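Local structure of transcriptional repressor PadR (Bacillus cereus, 6JYI) at residues G9-V12 against V13-L16; S23-D26 against I27-F31; R51-N55 against E56-K60; Y75-D79 against E80-E84. The protein probably binds DNA as a dimeric PadR-family transcription factor that represses gene expression through winged helix-turn-helix domains. All coordinates share one frame; numbering follows the deposited sequence.

Contact 1. Residues G9-V12 against V13-L16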
loop_
_atom_site.group_PDB
_atom_site.type_symbol
_atom_site.label_atom_id
_atom_site.label_comp_id
_atom_site.label_asym_id
_atom_site.label_seq_id
_atom_site.Cartn_x
_atom_site.Cartn_y
_atom_site.Cartn_z
ATOM N N GLY A 9 -3.248 -1.995 -13.161
ATOM C CA GLY A 9 -3.319 -3.444 -13.018
ATOM C C GLY A 9 -2.962 -4.214 -14.281
ATOM O O GLY A 9 -2.308 -5.246 -14.201
ATOM N N ARG A 10 -3.421 -3.739 -15.436
ATOM C CA ARG A 10 -3.128 -4.370 -16.720
ATOM C C ARG A 10 -1.596 -4.379 -16.994
ATOM O O ARG A 10 -1.044 -5.338 -17.526
ATOM C CB ARG A 10 -3.829 -3.620 -17.831
ATOM C CG ARG A 10 -5.336 -3.636 -17.758
ATOM C CD ARG A 10 -5.925 -2.466 -18.539
ATOM N NE ARG A 10 -5.523 -2.439 -19.960
ATOM C CZ ARG A 10 -6.276 -2.841 -20.982
ATOM N NH1 ARG A 10 -7.490 -3.346 -20.774
ATOM N NH2 ARG A 10 -5.817 -2.743 -22.231
ATOM N N ASP A 11 -0.928 -3.319 -16.592
ATOM C CA ASP A 11 0.546 -3.213 -16.822
ATOM C C ASP A 11 1.373 -4.090 -15.942
ATOM O O ASP A 11 2.483 -4.455 -16.331
ATOM C CB ASP A 11 0.989 -1.773 -16.707
ATOM C CG ASP A 11 0.177 -0.911 -17.557
ATOM O OD1 ASP A 11 0.200 -1.163 -18.765
ATOM O OD2 ASP A 11 -0.529 -0.011 -17.048
ATOM N N VAL A 12 0.839 -4.480 -14.779
ATOM C CA VAL A 12 1.501 -5.497 -13.993
ATOM C C VAL A 12 1.612 -6.785 -14.815
ATOM O O VAL A 12 2.697 -7.385 -14.912
ATOM C CB VAL A 12 0.777 -5.829 -12.651
ATOM C CG1 VAL A 12 1.478 -6.965 -11.967
ATOM C CG2 VAL A 12 0.661 -4.598 -11.704
ATOM N N VAL A 13 0.493 -7.189 -15.418
ATOM C CA VAL A 13 0.444 -8.396 -16.235
ATOM C C VAL A 13 1.281 -8.246 -17.482
ATOM O O VAL A 13 2.087 -9.111 -17.783
ATOM C CB VAL A 13 -1.017 -8.775 -16.592
ATOM C CG1 VAL A 13 -1.049 -9.922 -17.595
ATOM C CG2 VAL A 13 -1.782 -9.120 -15.283
ATOM N N LEU A 14 1.130 -7.134 -18.204
ATOM C CA LEU A 14 1.937 -6.923 -19.434
ATOM C C LEU A 14 3.398 -6.899 -19.134
ATOM O O LEU A 14 4.220 -7.526 -19.853
ATOM C CB LEU A 14 1.522 -5.640 -20.164
ATOM C CG LEU A 14 0.094 -5.703 -20.721
ATOM C CD1 LEU A 14 -0.408 -4.292 -21.193
ATOM C CD2 LEU A 14 0.038 -6.672 -21.900
ATOM N N GLY A 15 3.774 -6.197 -18.069
ATOM C CA GLY A 15 5.174 -6.225 -17.690
ATOM C C GLY A 15 5.740 -7.581 -17.392
ATOM O O GLY A 15 6.879 -7.898 -17.779
ATOM N N LEU A 16 4.980 -8.407 -16.708
ATOM C CA LEU A 16 5.434 -9.758 -16.418
ATOM C C LEU A 16 5.696 -10.547 -17.701
ATOM O O LEU A 16 6.750 -11.184 -17.867
ATOM C CB LEU A 16 4.387 -10.471 -15.566
ATOM C CG LEU A 16 4.392 -10.146 -14.077
ATOM C CD1 LEU A 16 3.218 -10.908 -13.376
ATOM C CD2 LEU A 16 5.746 -10.510 -13.441
#
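Gly9, in the first turn of this helix, meets Val13 one turn on: the CG2 methyl of Val13 comes to 4.1 Å from Gly9 O. Next along, Arg10 offers its carbonyl to Leu14, and the bond from Leu14 N to Arg10 O is 2.9 Å long, close to straight and in the carbonyl plane. The same oxygen lies under the branch of the leucine, with Leu14 CG 3.4 Å from Arg10 O, because CG is turned back beside the backbone N (chi1 -66°). The guanidinium of Arg10 extends away from this turn to salt bridges with Glu56 and Glu84. Asp11 receives Gly15 N on its carbonyl, Gly15 N to Asp11 O 2.8 Å, with the donor above the carbonyl plane. The Asp11 carboxylate leans across the end of Leu14, OD1 lying 4.0 Å from Leu14 CD1. Val12 closes the series: Leu16 N reaches Val12 O at 3.1 Å, while Leu16 CG rests 3.3 Å from Val12 O. Around this turn Val12 and Leu16 face helix 24-35, Val13 faces helix 46-55, and Val12 also packs on Met104 of the second subunit. Regular i to i+4 bonding makes this an alpha-helix; the apolar contacts on its flanks make it a core one, the first of the winged helix-turn-helix domain.

Contact 2. Residues S23-D26 against I27-F31; sequences SGYD and IKIVF
Tyr25 lays one face of its ring against Ile29, one turn further along the helix. Ile29 CG1 sits 4.3 Å above the ring plane, over its centre, and the nearest side-chain pair is Tyr25 CE1 to Ile29 CD1 at 4.1 Å. Two torsions bring this about: the tyrosine ring swings out opposite its own amide nitrogen (chi1 179°), whereas Ile29 turns CG1 back along the helix (chi1 -51°). That branch also settles on the backbone, with Ile29 CG1 3.2 Å from Tyr25 O, the carbonyl that accepts Ile29 N. On the side toward helix 114-142, Asp26, Ile29 and Val30 meet Trp142. Val30 sends CG2 back to 3.1 Å from Asp26 O, the oxygen bonded to its own amide.

Ser23 precedes the first turn and holds it twice. Its OG accepts from Asp26 N at 3.1 Å, and its carbonyl accepts from Ile27 N, with Ile27 N to Ser23 O 3.0 Å. Ile27 then folds CG1 to 3.3 Å from Ser23 O and directs its side chain at Leu22 and Ile46. Lys28 repeats the pattern on Gly24: its amide bonds to Gly24 O and its CB and CG pass over that oxygen, before a bend at chi3 takes the amine away from the turn. Phe31 carries the buried side onward to Val12 and Phe35. A serine N-cap opening an amphipathic alpha-helix is the motif, and here it starts the second helix of the winged helix-turn-helix domain.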
loop_
_atom_site.group_PDB
_atom_site.type_symbol
_atom_site.label_atom_id
_atom_site.label_comp_id
_atom_site.label_asym_id
_atom_site.label_seq_id
_atom_site.Cartn_x
_atom_site.Cartn_y
_atom_site.Cartn_z
ATOM N N SER A 23 2.384 -19.233 -18.017
ATOM C CA SER A 23 1.073 -19.802 -17.769
ATOM C C SER A 23 0.311 -18.937 -16.761
ATOM O O SER A 23 0.914 -18.127 -16.016
ATOM C CB SER A 23 1.223 -21.205 -17.187
ATOM O OG SER A 23 1.885 -21.152 -15.928
ATOM N N GLY A 24 -1.002 -19.148 -16.686
ATOM C CA GLY A 24 -1.813 -18.560 -15.617
ATOM C C GLY A 24 -1.303 -18.916 -14.234
ATOM O O GLY A 24 -1.250 -18.065 -13.333
ATOM N N TYR A 25 -0.921 -20.170 -14.059
ATOM C CA TYR A 25 -0.408 -20.656 -12.778
ATOM C C TYR A 25 0.765 -19.768 -12.327
ATOM O O TYR A 25 0.798 -19.242 -11.203
ATOM C CB TYR A 25 0.074 -22.083 -12.950
ATOM C CG TYR A 25 0.655 -22.749 -11.734
ATOM C CD1 TYR A 25 -0.122 -23.001 -10.620
ATOM C CD2 TYR A 25 1.972 -23.187 -11.722
ATOM C CE1 TYR A 25 0.402 -23.637 -9.507
ATOM C CE2 TYR A 25 2.508 -23.834 -10.619
ATOM C CZ TYR A 25 1.719 -24.060 -9.519
ATOM O OH TYR A 25 2.231 -24.702 -8.411
ATOM N N ASP A 26 1.710 -19.601 -13.241
ATOM C CA ASP A 26 2.911 -18.855 -12.945
ATOM C C ASP A 26 2.659 -17.352 -12.691
ATOM O O ASP A 26 3.270 -16.773 -11.786
ATOM C CB ASP A 26 3.964 -19.082 -14.026
ATOM C CG ASP A 26 4.810 -20.367 -13.780
ATOM O OD1 ASP A 26 4.685 -21.042 -12.730
ATOM O OD2 ASP A 26 5.653 -20.674 -14.611
ATOM N N ILE A 27 1.761 -16.741 -13.454
ATOM C CA ILE A 27 1.400 -15.378 -13.209
ATOM C C ILE A 27 0.852 -15.212 -11.784
ATOM O O ILE A 27 1.278 -14.295 -11.058
ATOM C CB ILE A 27 0.364 -14.882 -14.231
ATOM C CG1 ILE A 27 1.037 -14.817 -15.601
ATOM C CG2 ILE A 27 -0.176 -13.532 -13.803
ATOM C CD1 ILE A 27 0.062 -14.566 -16.743
ATOM N N LYS A 28 -0.057 -16.099 -11.382
ATOM C CA LYS A 28 -0.578 -16.065 -10.033
ATOM C C LYS A 28 0.520 -16.203 -8.955
ATOM O O LYS A 28 0.507 -15.508 -7.939
ATOM C CB LYS A 28 -1.671 -17.123 -9.829
ATOM C CG LYS A 28 -3.029 -16.661 -10.426
ATOM C CD LYS A 28 -4.124 -17.712 -10.409
ATOM C CE LYS A 28 -4.529 -18.109 -9.047
ATOM N NZ LYS A 28 -5.669 -19.053 -9.069
ATOM N N ILE A 29 1.451 -17.118 -9.148
ATOM C CA ILE A 29 2.460 -17.332 -8.107
ATOM C C ILE A 29 3.357 -16.097 -8.025
ATOM O O ILE A 29 3.640 -15.647 -6.930
ATOM C CB ILE A 29 3.268 -18.617 -8.305
ATOM C CG1 ILE A 29 2.333 -19.824 -8.504
ATOM C CG2 ILE A 29 4.166 -18.878 -7.075
ATOM C CD1 ILE A 29 1.820 -20.506 -7.225
ATOM N N VAL A 30 3.773 -15.527 -9.157
ATOM C CA VAL A 30 4.615 -14.301 -9.105
ATOM C C VAL A 30 3.881 -13.187 -8.380
ATOM O O VAL A 30 4.458 -12.468 -7.572
ATOM C CB VAL A 30 5.082 -13.753 -10.463
ATOM C CG1 VAL A 30 6.193 -12.680 -10.192
ATOM C CG2 VAL A 30 5.693 -14.828 -11.271
ATOM N N PHE A 31 2.586 -13.079 -8.642
ATOM C CA PHE A 31 1.756 -12.122 -7.930
ATOM C C PHE A 31 1.760 -12.343 -6.414
ATOM O O PHE A 31 1.921 -11.390 -5.646
ATOM C CB PHE A 31 0.312 -12.175 -8.408
ATOM C CG PHE A 31 -0.107 -10.991 -9.209
ATOM C CD1 PHE A 31 -0.641 -9.897 -8.580
ATOM C CD2 PHE A 31 0.061 -10.968 -10.578
ATOM C CE1 PHE A 31 -1.024 -8.798 -9.257
ATOM C CE2 PHE A 31 -0.333 -9.847 -11.310
ATOM C CZ PHE A 31 -0.890 -8.754 -10.636
#

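Contact 3. Residues R51-N55 against E56-K60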
loop_
_atom_site.group_PDB
_atom_site.type_symbol
_atom_site.label_atom_id
_atom_site.label_comp_id
_atom_site.label_asym_id
_atom_site.label_seq_id
_atom_site.Cartn_x
_atom_site.Cartn_y
_atom_site.Cartn_z
ATOM N N ARG A 51 -8.141 -12.155 -19.639
ATOM C CA ARG A 51 -9.185 -12.352 -20.654
ATOM C C ARG A 51 -9.427 -11.039 -21.413
ATOM O O ARG A 51 -9.617 -11.041 -22.626
ATOM C CB ARG A 51 -10.484 -12.862 -20.006
ATOM C CG ARG A 51 -11.741 -12.831 -20.910
ATOM C CD ARG A 51 -11.558 -13.389 -22.359
ATOM N NE ARG A 51 -10.859 -14.677 -22.455
ATOM C CZ ARG A 51 -11.344 -15.848 -22.025
ATOM N NH1 ARG A 51 -12.534 -15.915 -21.420
ATOM N NH2 ARG A 51 -10.623 -16.965 -22.177
ATOM N N GLN A 52 -9.384 -9.922 -20.700
ATOM C CA GLN A 52 -9.610 -8.620 -21.326
ATOM C C GLN A 52 -8.454 -8.256 -22.271
ATOM O O GLN A 52 -8.661 -7.762 -23.405
ATOM C CB GLN A 52 -9.786 -7.541 -20.266
ATOM C CG GLN A 52 -10.109 -6.129 -20.865
ATOM C CD GLN A 52 -11.326 -6.142 -21.768
ATOM O OE1 GLN A 52 -12.309 -6.845 -21.497
ATOM N NE2 GLN A 52 -11.280 -5.360 -22.859
ATOM N N LEU A 53 -7.246 -8.522 -21.808
ATOM C CA LEU A 53 -6.053 -8.240 -22.602
ATOM C C LEU A 53 -6.083 -9.128 -23.857
ATOM O O LEU A 53 -5.717 -8.683 -24.941
ATOM C CB LEU A 53 -4.785 -8.451 -21.771
ATOM C CG LEU A 53 -4.550 -7.413 -20.673
ATOM C CD1 LEU A 53 -3.430 -7.895 -19.772
ATOM C CD2 LEU A 53 -4.216 -5.991 -21.268
ATOM N N GLU A 54 -6.545 -10.354 -23.734
ATOM C CA GLU A 54 -6.636 -11.227 -24.909
ATOM C C GLU A 54 -7.716 -10.695 -25.848
ATOM O O GLU A 54 -7.552 -10.663 -27.069
ATOM C CB GLU A 54 -7.099 -12.605 -24.525
ATOM C CG GLU A 54 -6.180 -13.412 -23.673
ATOM C CD GLU A 54 -6.878 -14.712 -23.305
ATOM O OE1 GLU A 54 -7.060 -15.535 -24.223
ATOM O OE2 GLU A 54 -7.287 -14.851 -22.129
ATOM N N ASN A 55 -8.851 -10.313 -25.269
ATOM C CA ASN A 55 -9.965 -9.802 -26.093
ATOM C C ASN A 55 -9.525 -8.579 -26.904
ATOM O O ASN A 55 -10.025 -8.341 -28.008
ATOM C CB ASN A 55 -11.158 -9.404 -25.220
ATOM C CG ASN A 55 -11.941 -10.595 -24.706
ATOM O OD1 ASN A 55 -12.896 -10.421 -23.939
ATOM N ND2 ASN A 55 -11.572 -11.798 -25.130
ATOM N N GLU A 56 -8.645 -7.776 -26.335
ATOM C CA GLU A 56 -8.150 -6.565 -27.031
ATOM C C GLU A 56 -6.946 -6.803 -27.913
ATOM O O GLU A 56 -6.469 -5.869 -28.543
ATOM C CB GLU A 56 -7.745 -5.471 -26.041
ATOM C CG GLU A 56 -8.856 -4.934 -25.182
ATOM C CD GLU A 56 -8.351 -3.908 -24.187
ATOM O OE1 GLU A 56 -7.267 -3.325 -24.424
ATOM O OE2 GLU A 56 -9.033 -3.686 -23.169
ATOM N N GLY A 57 -6.377 -8.006 -27.888
ATOM C CA GLY A 57 -5.221 -8.289 -28.720
ATOM C C GLY A 57 -3.880 -7.897 -28.133
ATOM O O GLY A 57 -2.894 -7.853 -28.853
ATOM N N LYS A 58 -3.838 -7.636 -26.833
ATOM C CA LYS A 58 -2.595 -7.204 -26.156
ATOM C C LYS A 58 -1.740 -8.414 -25.775
ATOM O O LYS A 58 -0.521 -8.302 -25.601
ATOM C CB LYS A 58 -2.872 -6.443 -24.884
ATOM C CG LYS A 58 -3.748 -5.234 -24.965
ATOM C CD LYS A 58 -3.329 -4.307 -26.024
ATOM C CE LYS A 58 -3.887 -2.907 -25.691
ATOM N NZ LYS A 58 -4.659 -2.480 -26.746
ATOM N N ILE A 59 -2.400 -9.547 -25.570
ATOM C CA ILE A 59 -1.746 -10.800 -25.320
ATOM C C ILE A 59 -2.481 -11.876 -26.106
ATOM O O ILE A 59 -3.629 -11.657 -26.523
ATOM C CB ILE A 59 -1.699 -11.132 -23.774
ATOM C CG1 ILE A 59 -3.096 -11.478 -23.224
ATOM C CG2 ILE A 59 -1.110 -9.964 -22.956
ATOM C CD1 ILE A 59 -3.103 -11.837 -21.743
ATOM N N LYS A 60 -1.851 -13.040 -26.251
ATOM C CA LYS A 60 -2.464 -14.170 -26.898
ATOM C C LYS A 60 -2.200 -15.422 -26.082
ATOM O O LYS A 60 -1.122 -15.588 -25.557
ATOM C CB LYS A 60 -1.912 -14.326 -28.340
HETATM O O HOH W 1 -5.248 -11.977 -28.476
#
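Gln52 NE2 gives Glu56 OE2 a nearly straight hydrogen bond of 2.8 Å (172° at the hydrogen). The carboxylate oxygen lies in the amide plane of Gln52 and accepts on its anti lone pair, although the two flat groups are turned 61° apart. Glu56 OE1 meanwhile forms a salt bridge with Arg10 and a longer one with Lys58 NZ, so both oxygens are engaged and their negative charge is probably well balanced. Beneath them Glu56 N bonds to Gln52 O.

The helix ends here in a Schellman motif. With Gly57 at positive phi, Gly57 N donates to Glu54 O at 3.0 Å from high above the carbonyl plane, and Lys58 N reaches back to Leu53 O at 2.9 Å. A water donates to both Glu54 O and Ile59 O, bridging the last turn to strand 59-64, and Glu54 CA points its hydrogen at Ile59 O. Outward from these bonds, Ile59 folds over the helix end with CG1 wedged between its own N and carbonyl carbon (chi1 70°). Ile59 CG1 thereby lies 3.8 Å from Leu53 CB and 3.7 Å from Glu54 CG. The Leu53 and Lys58 side chains cross at about a right angle, Leu53 CD2 3.8 Å from Lys58 CG.

Contact 4. Residues Y75-D79 against E80-E84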
loop_
_atom_site.group_PDB
_atom_site.type_symbol
_atom_site.label_atom_id
_atom_site.label_comp_id
_atom_site.label_asym_id
_atom_site.label_seq_id
_atom_site.Cartn_x
_atom_site.Cartn_y
_atom_site.Cartn_z
ATOM N N TYR A 75 0.492 -17.590 -21.992
ATOM C CA TYR A 75 0.161 -16.278 -22.518
ATOM C C TYR A 75 1.391 -15.628 -23.048
ATOM O O TYR A 75 2.426 -15.591 -22.374
ATOM C CB TYR A 75 -0.425 -15.376 -21.424
ATOM C CG TYR A 75 -1.703 -15.917 -20.855
ATOM C CD1 TYR A 75 -2.939 -15.616 -21.423
ATOM C CD2 TYR A 75 -1.679 -16.764 -19.752
ATOM C CE1 TYR A 75 -4.109 -16.160 -20.901
ATOM C CE2 TYR A 75 -2.848 -17.296 -19.212
ATOM C CZ TYR A 75 -4.051 -17.008 -19.791
ATOM O OH TYR A 75 -5.208 -17.556 -19.230
ATOM N N PHE A 76 1.250 -15.030 -24.217
ATOM C CA PHE A 76 2.319 -14.340 -24.887
ATOM C C PHE A 76 1.859 -12.891 -25.117
ATOM O O PHE A 76 0.762 -12.658 -25.630
ATOM C CB PHE A 76 2.544 -14.969 -26.278
ATOM C CG PHE A 76 3.192 -16.334 -26.270
ATOM C CD1 PHE A 76 2.480 -17.473 -25.885
ATOM C CD2 PHE A 76 4.505 -16.502 -26.741
ATOM C CE1 PHE A 76 3.088 -18.740 -25.925
ATOM C CE2 PHE A 76 5.104 -17.770 -26.784
ATOM C CZ PHE A 76 4.405 -18.879 -26.387
ATOM N N ILE A 77 2.719 -11.934 -24.832
ATOM C CA ILE A 77 2.440 -10.535 -25.173
ATOM C C ILE A 77 2.602 -10.285 -26.687
ATOM O O ILE A 77 3.473 -10.892 -27.336
ATOM C CB ILE A 77 3.352 -9.593 -24.344
ATOM C CG1 ILE A 77 2.780 -8.162 -24.301
ATOM C CG2 ILE A 77 4.812 -9.682 -24.817
ATOM C CD1 ILE A 77 3.503 -7.225 -23.358
ATOM N N THR A 78 1.746 -9.429 -27.245
ATOM C CA THR A 78 1.843 -9.033 -28.642
ATOM C C THR A 78 2.495 -7.668 -28.712
ATOM O O THR A 78 2.681 -7.010 -27.686
ATOM C CB THR A 78 0.435 -8.887 -29.299
ATOM O OG1 THR A 78 -0.266 -7.814 -28.655
ATOM C CG2 THR A 78 -0.355 -10.153 -29.166
ATOM N N ASP A 79 2.747 -7.177 -29.917
ATOM C CA ASP A 79 3.335 -5.857 -30.040
ATOM C C ASP A 79 2.392 -4.767 -29.521
ATOM O O ASP A 79 2.845 -3.756 -28.955
ATOM C CB ASP A 79 3.866 -5.582 -31.468
ATOM C CG ASP A 79 5.213 -6.293 -31.756
ATOM O OD1 ASP A 79 5.759 -7.022 -30.890
ATOM O OD2 ASP A 79 5.745 -6.097 -32.873
ATOM N N GLU A 80 1.084 -4.961 -29.661
ATOM C CA GLU A 80 0.149 -4.001 -29.091
ATOM C C GLU A 80 0.255 -3.949 -27.569
ATOM O O GLU A 80 0.184 -2.872 -26.962
ATOM C CB GLU A 80 -1.299 -4.302 -29.533
ATOM C CG GLU A 80 -1.506 -4.120 -31.030
ATOM C CD GLU A 80 -1.336 -2.673 -31.456
ATOM O OE1 GLU A 80 -1.616 -1.790 -30.626
ATOM O OE2 GLU A 80 -0.922 -2.402 -32.613
ATOM N N GLY A 81 0.467 -5.104 -26.946
ATOM C CA GLY A 81 0.675 -5.128 -25.503
ATOM C C GLY A 81 1.989 -4.476 -25.112
ATOM O O GLY A 81 2.047 -3.770 -24.095
ATOM N N ARG A 82 3.042 -4.739 -25.897
ATOM C CA ARG A 82 4.351 -4.111 -25.702
ATOM C C ARG A 82 4.169 -2.590 -25.716
ATOM O O ARG A 82 4.708 -1.855 -24.855
ATOM C CB ARG A 82 5.393 -4.560 -26.735
ATOM C CG ARG A 82 5.733 -6.057 -26.661
ATOM C CD ARG A 82 6.941 -6.468 -27.488
ATOM N NE ARG A 82 7.303 -7.832 -27.150
ATOM C CZ ARG A 82 6.783 -8.920 -27.699
ATOM N NH1 ARG A 82 5.898 -8.836 -28.708
ATOM N NH2 ARG A 82 7.149 -10.123 -27.248
ATOM N N GLU A 83 3.379 -2.119 -26.671
ATOM C CA GLU A 83 3.152 -0.707 -26.806
ATOM C C GLU A 83 2.425 -0.107 -25.585
ATOM O O GLU A 83 2.810 0.951 -25.079
ATOM C CB GLU A 83 2.378 -0.446 -28.103
ATOM C CG GLU A 83 2.361 0.994 -28.469
ATOM C CD GLU A 83 3.742 1.568 -28.840
ATOM O OE1 GLU A 83 4.639 0.832 -29.329
ATOM O OE2 GLU A 83 3.913 2.791 -28.641
ATOM N N GLU A 84 1.365 -0.766 -25.115
ATOM C CA GLU A 84 0.685 -0.342 -23.898
ATOM C C GLU A 84 1.688 -0.346 -22.713
ATOM O O GLU A 84 1.747 0.613 -21.950
ATOM C CB GLU A 84 -0.510 -1.245 -23.565
ATOM C CG GLU A 84 -1.219 -0.831 -22.282
ATOM C CD GLU A 84 -2.525 -1.545 -22.015
ATOM O OE1 GLU A 84 -3.072 -2.207 -22.938
ATOM O OE2 GLU A 84 -3.032 -1.394 -20.879
HETATM O O HOH W 2 5.528 -12.504 -27.403
#
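Asp79 OD1 and Arg82 NH1 form a salt bridge of 2.8 Å, with a rather bent hydrogen bond of 134°. The oxygen is tilted from the guanidinium plane, and the carboxylate stands almost perpendicular to that plane, 84° from it. Arg82 reaches this point with its chain extended from CG to NE, running back past the start of its own helix. Its NH2 donates at 2.9 Å to a water that in turn donates to Ile77 O, so the last strand carbonyl is satisfied through solvent. One face of the guanidinium is occupied by the Ile77 CG2 methyl, 3.4 Å above the plane and offset toward the rim.

Thr78 is the N-cap of helix 79-89, directly after strand 72-77. Its OG1 accepts from Gly81 N at 3.3 Å, having been put over the helix start by a chi1 of 64°. The same hydroxyl is also hydrogen-bonded to Gly57 O, with a weak bond to Lys58 O, which ties the cap to the turn that follows helix 46-55. Thr78 O takes Arg82 N at 2.9 Å, and Asp79 O takes Glu83 N at the same length, so these two carbonyls begin the regular helical bonding. The Asp79 carboxylate, close to the helix N-terminus, would also be expected to interact favourably with the helix dipole. Ile77 directs its longer branch under the turn, where CD1 lies 3.6 Å from Gly81 C, and continues on to Leu14 and Met18.

Overall arrangement
Contact 1 is the buried hub: its helix 8-19 touches each of the other three. Valines and leucines meet contact 2, while Arg10 carries charge outward to Glu56 of contact 3 and Glu84 of contact 4. Contacts 3 and 4, centres about 9 Å apart, are partly buried, and contact 4 is the most exposed of the four. Contact 3 runs from helix into strand, contact 4 from strand into helix; their strands pair through Lys60 and Phe76, and their chemistry is caps, ion pairs and bridging waters. Contact 2, also partly buried, shares the serine or threonine N-cap with contact 4 but relies more on apolar overlap. It meets contact 4 at Tyr75 and does not touch contact 3.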